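Local coordinates for protein CDP-glucose 4,6-dehydratase (Salmonella enterica subsp. enterica serovar Typhi, PDB 1WVG) that catalyses the NAD(+)-dependent conversion of CDP-D-glucose to CDP-4-dehydro-6-deoxy-D-glucose and water, a step in making the O-antigen of lipopolysaccharide, at residues A[1-13]-A[239-251]. Residues are numbered along the deposited sequence; the frame is centred on the assembly and turned at random.
Sequences SIDKNFWQGKRVF and LSGYIVVAQRLYT. Unlike the reference sequence in segment 1-13: Ser-1 (reference Met).
The Phe-6 ring turns its edge to the face of Tyr-250 in a T-shaped stack, planes 81° apart. CG anti to the backbone N (chi1 164°) carries the CE1/CZ edge of Phe-6 to Tyr-250. Gln-247 CG lies over one Phe-6 face, 4.0 Å from the ring centroid, a CH-pi contact. Lys-10 NZ lies over the opposite face, off toward the rim. Lys-10 CE lies over the same Tyr-250 face as the Phe-6 edge, 3.9 Å from Tyr-250 CZ. Phe-6 CD2 lies over the centre of one face of the Trp-7 indole. Ala-246 CB meets the indole edge at CH2. The straight chain of Gln-247 brings its amide between Trp-7 and the backbone of residues 1-3. Trp-7 NE1 donates in the carbonyl plane, on a lone pair, 2.6 Å from Gln-247 OE1. Asp-3 N donates to the same oxygen from above that plane, nearly straight at 173°. Gln-247 NE2 donates to Ser-1 O, so three bonds fix the amide's rotation. Ile-2 CG1 packs on Ile-243 CG2 at 3.6 Å, and Ile-2 CD1 packs on Ser-240 CB. Residues 1-7 thus pack against helix 236-251 just before the chain enters strand 11-15, a central strand of the parallel Rossmann-fold sheet.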
loop_
_atom_site.group_PDB
_atom_site.type_symbol
_atom_site.label_atom_id
_atom_site.label_comp_id
_atom_site.label_asym_id
_atom_site.label_seq_id
_atom_site.Cartn_x
_atom_site.Cartn_y
_atom_site.Cartn_z
ATOM N N SER A 1 -12.168 -1.777 31.246
ATOM C CA SER A 1 -12.089 -2.706 32.365
ATOM C C SER A 1 -13.100 -3.854 32.315
ATOM O O SER A 1 -14.173 -3.777 31.693
ATOM C CB SER A 1 -12.186 -1.998 33.702
ATOM O OG SER A 1 -13.550 -1.705 33.954
ATOM N N ILE A 2 -12.744 -4.942 33.004
ATOM C CA ILE A 2 -13.610 -6.106 33.040
ATOM C C ILE A 2 -14.722 -5.841 34.030
ATOM O O ILE A 2 -14.469 -5.248 35.064
ATOM C CB ILE A 2 -12.792 -7.338 33.362
ATOM C CG1 ILE A 2 -11.918 -7.611 32.157
ATOM C CG2 ILE A 2 -13.647 -8.567 33.657
ATOM C CD1 ILE A 2 -10.606 -8.254 32.564
ATOM N N ASP A 3 -15.941 -6.278 33.690
ATOM C CA ASP A 3 -17.143 -6.080 34.490
ATOM C C ASP A 3 -17.762 -7.384 34.968
ATOM O O ASP A 3 -18.574 -7.982 34.247
ATOM C CB ASP A 3 -18.144 -5.265 33.644
ATOM C CG ASP A 3 -19.301 -4.744 34.419
ATOM O OD1 ASP A 3 -19.587 -5.101 35.547
ATOM O OD2 ASP A 3 -19.966 -3.866 33.731
ATOM N N LYS A 4 -17.340 -7.785 36.194
ATOM C CA LYS A 4 -17.740 -8.982 36.946
ATOM C C LYS A 4 -19.244 -9.115 36.976
ATOM O O LYS A 4 -19.787 -10.211 36.912
ATOM C CB LYS A 4 -17.244 -8.943 38.398
ATOM C CG LYS A 4 -15.743 -8.704 38.579
ATOM C CD LYS A 4 -15.116 -9.360 39.815
ATOM C CE LYS A 4 -13.646 -9.786 39.632
ATOM N NZ LYS A 4 -13.408 -11.245 39.703
ATOM N N ASN A 5 -19.923 -7.957 37.058
ATOM C CA ASN A 5 -21.381 -7.915 37.112
ATOM C C ASN A 5 -22.018 -8.177 35.772
ATOM O O ASN A 5 -23.132 -8.709 35.678
ATOM C CB ASN A 5 -21.935 -6.606 37.717
ATOM C CG ASN A 5 -21.404 -6.309 39.112
ATOM O OD1 ASN A 5 -20.555 -5.413 39.305
ATOM N ND2 ASN A 5 -21.926 -7.047 40.095
ATOM N N PHE A 6 -21.302 -7.795 34.727
ATOM C CA PHE A 6 -21.839 -8.053 33.430
ATOM C C PHE A 6 -21.889 -9.552 33.236
ATOM O O PHE A 6 -22.810 -10.084 32.646
ATOM C CB PHE A 6 -20.906 -7.434 32.375
ATOM C CG PHE A 6 -21.211 -7.993 31.016
ATOM C CD1 PHE A 6 -22.172 -7.409 30.191
ATOM C CD2 PHE A 6 -20.531 -9.107 30.529
ATOM C CE1 PHE A 6 -22.472 -7.928 28.930
ATOM C CE2 PHE A 6 -20.794 -9.628 29.264
ATOM C CZ PHE A 6 -21.773 -9.040 28.463
ATOM N N TRP A 7 -20.859 -10.226 33.756
ATOM C CA TRP A 7 -20.677 -11.664 33.621
ATOM C C TRP A 7 -21.636 -12.610 34.331
ATOM O O TRP A 7 -22.030 -13.684 33.846
ATOM C CB TRP A 7 -19.202 -12.031 33.825
ATOM C CG TRP A 7 -18.433 -11.395 32.711
ATOM C CD1 TRP A 7 -17.707 -10.262 32.772
ATOM C CD2 TRP A 7 -18.429 -11.821 31.339
ATOM N NE1 TRP A 7 -17.194 -9.968 31.522
ATOM C CE2 TRP A 7 -17.636 -10.909 30.620
ATOM C CE3 TRP A 7 -19.013 -12.887 30.658
ATOM C CZ2 TRP A 7 -17.416 -11.057 29.248
ATOM C CZ3 TRP A 7 -18.808 -13.032 29.282
ATOM C CH2 TRP A 7 -18.004 -12.121 28.592
ATOM N N GLN A 8 -22.017 -12.183 35.509
ATOM C CA GLN A 8 -22.921 -12.955 36.324
ATOM C C GLN A 8 -24.109 -13.542 35.573
ATOM O O GLN A 8 -24.903 -12.833 34.969
ATOM C CB GLN A 8 -23.434 -11.987 37.407
ATOM C CG GLN A 8 -22.562 -12.032 38.677
ATOM C CD GLN A 8 -22.692 -13.387 39.357
ATOM O OE1 GLN A 8 -21.803 -13.818 40.108
ATOM N NE2 GLN A 8 -23.812 -14.059 39.095
ATOM N N GLY A 9 -24.295 -14.852 35.625
ATOM C CA GLY A 9 -25.455 -15.473 34.975
ATOM C C GLY A 9 -25.394 -15.615 33.449
ATOM O O GLY A 9 -26.213 -16.354 32.868
ATOM N N LYS A 10 -24.442 -14.919 32.792
ATOM C CA LYS A 10 -24.332 -15.032 31.349
ATOM C C LYS A 10 -24.097 -16.498 30.890
ATOM O O LYS A 10 -23.272 -17.199 31.499
ATOM C CB LYS A 10 -23.185 -14.109 30.942
ATOM C CG LYS A 10 -23.485 -12.617 31.136
ATOM C CD LYS A 10 -24.501 -12.152 30.083
ATOM C CE LYS A 10 -25.034 -10.719 30.174
ATOM N NZ LYS A 10 -24.890 -10.074 31.474
ATOM N N ARG A 11 -24.827 -16.975 29.851
ATOM C CA ARG A 11 -24.647 -18.320 29.259
ATOM C C ARG A 11 -23.552 -18.151 28.202
ATOM O O ARG A 11 -23.773 -17.515 27.172
ATOM C CB ARG A 11 -25.886 -18.882 28.574
ATOM C CG ARG A 11 -27.055 -19.198 29.518
ATOM C CD ARG A 11 -28.249 -19.960 28.895
ATOM N NE ARG A 11 -28.856 -19.309 27.722
ATOM C CZ ARG A 11 -29.311 -18.042 27.630
ATOM N NH1 ARG A 11 -29.261 -17.171 28.643
ATOM N NH2 ARG A 11 -29.809 -17.632 26.455
ATOM N N VAL A 12 -22.352 -18.654 28.476
ATOM C CA VAL A 12 -21.214 -18.480 27.586
ATOM C C VAL A 12 -20.745 -19.787 27.041
ATOM O O VAL A 12 -20.424 -20.670 27.819
ATOM C CB VAL A 12 -20.026 -17.856 28.339
ATOM C CG1 VAL A 12 -18.863 -17.511 27.406
ATOM C CG2 VAL A 12 -20.441 -16.648 29.164
ATOM N N PHE A 13 -20.719 -19.881 25.724
ATOM C CA PHE A 13 -20.264 -21.064 25.045
ATOM C C PHE A 13 -18.837 -20.812 24.543
ATOM O O PHE A 13 -18.564 -19.830 23.837
ATOM C CB PHE A 13 -21.245 -21.367 23.895
ATOM C CG PHE A 13 -21.057 -22.685 23.214
ATOM C CD1 PHE A 13 -21.865 -23.772 23.534
ATOM C CD2 PHE A 13 -20.126 -22.847 22.188
ATOM C CE1 PHE A 13 -21.689 -24.991 22.878
ATOM C CE2 PHE A 13 -19.944 -24.059 21.518
ATOM C CZ PHE A 13 -20.740 -25.148 21.866
ATOM N N LEU A 239 -6.649 -12.320 27.068
ATOM C CA LEU A 239 -7.923 -12.755 27.622
ATOM C C LEU A 239 -8.765 -11.565 28.063
ATOM O O LEU A 239 -9.958 -11.488 27.803
ATOM C CB LEU A 239 -7.739 -13.714 28.809
ATOM C CG LEU A 239 -7.335 -15.099 28.291
ATOM C CD1 LEU A 239 -7.457 -16.180 29.368
ATOM C CD2 LEU A 239 -8.185 -15.419 27.080
ATOM N N SER A 240 -8.130 -10.650 28.775
ATOM C CA SER A 240 -8.790 -9.408 29.263
ATOM C C SER A 240 -9.336 -8.645 28.078
ATOM O O SER A 240 -10.460 -8.130 28.111
ATOM C CB SER A 240 -7.887 -8.509 30.135
ATOM O OG SER A 240 -6.839 -7.901 29.412
ATOM N N GLY A 241 -8.512 -8.601 27.023
ATOM C CA GLY A 241 -8.943 -7.942 25.817
ATOM C C GLY A 241 -10.158 -8.654 25.265
ATOM O O GLY A 241 -11.164 -8.006 24.926
ATOM N N TYR A 242 -10.094 -10.001 25.183
ATOM C CA TYR A 242 -11.258 -10.762 24.672
ATOM C C TYR A 242 -12.524 -10.498 25.510
ATOM O O TYR A 242 -13.645 -10.445 25.021
ATOM C CB TYR A 242 -11.106 -12.300 24.747
ATOM C CG TYR A 242 -9.913 -12.831 24.021
ATOM C CD1 TYR A 242 -9.110 -11.980 23.258
ATOM C CD2 TYR A 242 -9.575 -14.184 24.107
ATOM C CE1 TYR A 242 -8.009 -12.489 22.557
ATOM C CE2 TYR A 242 -8.455 -14.689 23.440
ATOM C CZ TYR A 242 -7.673 -13.843 22.650
ATOM O OH TYR A 242 -6.552 -14.322 21.982
ATOM N N ILE A 243 -12.330 -10.373 26.804
ATOM C CA ILE A 243 -13.456 -10.220 27.686
ATOM C C ILE A 243 -14.083 -8.871 27.508
ATOM O O ILE A 243 -15.313 -8.742 27.453
ATOM C CB ILE A 243 -13.029 -10.471 29.131
ATOM C CG1 ILE A 243 -12.970 -11.957 29.380
ATOM C CG2 ILE A 243 -13.947 -9.841 30.168
ATOM C CD1 ILE A 243 -12.058 -12.227 30.571
ATOM N N VAL A 244 -13.209 -7.886 27.412
ATOM C CA VAL A 244 -13.656 -6.506 27.242
ATOM C C VAL A 244 -14.455 -6.313 25.970
ATOM O O VAL A 244 -15.522 -5.673 25.958
ATOM C CB VAL A 244 -12.527 -5.504 27.355
ATOM C CG1 VAL A 244 -12.991 -4.186 26.739
ATOM C CG2 VAL A 244 -12.135 -5.338 28.827
ATOM N N VAL A 245 -13.970 -6.920 24.894
ATOM C CA VAL A 245 -14.701 -6.754 23.661
ATOM C C VAL A 245 -16.010 -7.442 23.735
ATOM O O VAL A 245 -16.983 -6.943 23.194
ATOM C CB VAL A 245 -13.967 -7.106 22.361
ATOM C CG1 VAL A 245 -12.627 -6.399 22.301
ATOM C CG2 VAL A 245 -13.718 -8.596 22.379
ATOM N N ALA A 246 -16.043 -8.594 24.386
ATOM C CA ALA A 246 -17.346 -9.243 24.454
ATOM C C ALA A 246 -18.367 -8.332 25.148
ATOM O O ALA A 246 -19.545 -8.255 24.779
ATOM C CB ALA A 246 -17.246 -10.558 25.215
ATOM N N GLN A 247 -17.902 -7.657 26.186
ATOM C CA GLN A 247 -18.755 -6.748 26.914
ATOM C C GLN A 247 -19.368 -5.698 25.970
ATOM O O GLN A 247 -20.585 -5.502 25.869
ATOM C CB GLN A 247 -17.884 -6.104 27.993
ATOM C CG GLN A 247 -17.801 -7.026 29.226
ATOM C CD GLN A 247 -16.703 -6.679 30.220
ATOM O OE1 GLN A 247 -16.295 -7.543 31.016
ATOM N NE2 GLN A 247 -16.210 -5.436 30.179
ATOM N N ARG A 248 -18.467 -5.030 25.257
ATOM C CA ARG A 248 -18.801 -3.996 24.292
ATOM C C ARG A 248 -19.675 -4.493 23.175
ATOM O O ARG A 248 -20.623 -3.833 22.785
ATOM C CB ARG A 248 -17.547 -3.378 23.727
ATOM C CG ARG A 248 -16.791 -2.815 24.912
ATOM C CD ARG A 248 -17.448 -1.537 25.417
ATOM N NE ARG A 248 -16.508 -0.439 25.259
ATOM C CZ ARG A 248 -16.810 0.823 24.986
ATOM N NH1 ARG A 248 -18.071 1.249 24.857
ATOM N NH2 ARG A 248 -15.792 1.687 24.841
ATOM N N LEU A 249 -19.375 -5.677 22.670
ATOM C CA LEU A 249 -20.189 -6.237 21.586
ATOM C C LEU A 249 -21.592 -6.512 22.078
ATOM O O LEU A 249 -22.559 -6.479 21.321
ATOM C CB LEU A 249 -19.645 -7.577 21.009
ATOM C CG LEU A 249 -18.438 -7.442 20.074
ATOM C CD1 LEU A 249 -17.732 -8.805 19.942
ATOM C CD2 LEU A 249 -18.908 -6.941 18.703
ATOM N N TYR A 250 -21.676 -6.837 23.362
ATOM C CA TYR A 250 -22.965 -7.162 23.947
ATOM C C TYR A 250 -23.972 -6.042 23.779
ATOM O O TYR A 250 -25.125 -6.238 23.371
ATOM C CB TYR A 250 -22.849 -7.517 25.430
ATOM C CG TYR A 250 -23.958 -8.456 25.798
ATOM C CD1 TYR A 250 -23.757 -9.834 25.735
ATOM C CD2 TYR A 250 -25.207 -7.982 26.209
ATOM C CE1 TYR A 250 -24.774 -10.730 26.075
ATOM C CE2 TYR A 250 -26.236 -8.864 26.557
ATOM C CZ TYR A 250 -26.018 -10.245 26.482
ATOM O OH TYR A 250 -27.021 -11.140 26.805
ATOM N N THR A 251 -23.501 -4.853 24.083
ATOM C CA THR A 251 -24.361 -3.719 23.945
ATOM C C THR A 251 -24.237 -2.855 22.662
ATOM O O THR A 251 -25.232 -2.259 22.248
ATOM C CB THR A 251 -24.358 -3.008 25.274
ATOM O OG1 THR A 251 -23.008 -2.868 25.676
ATOM C CG2 THR A 251 -25.116 -3.958 26.206
#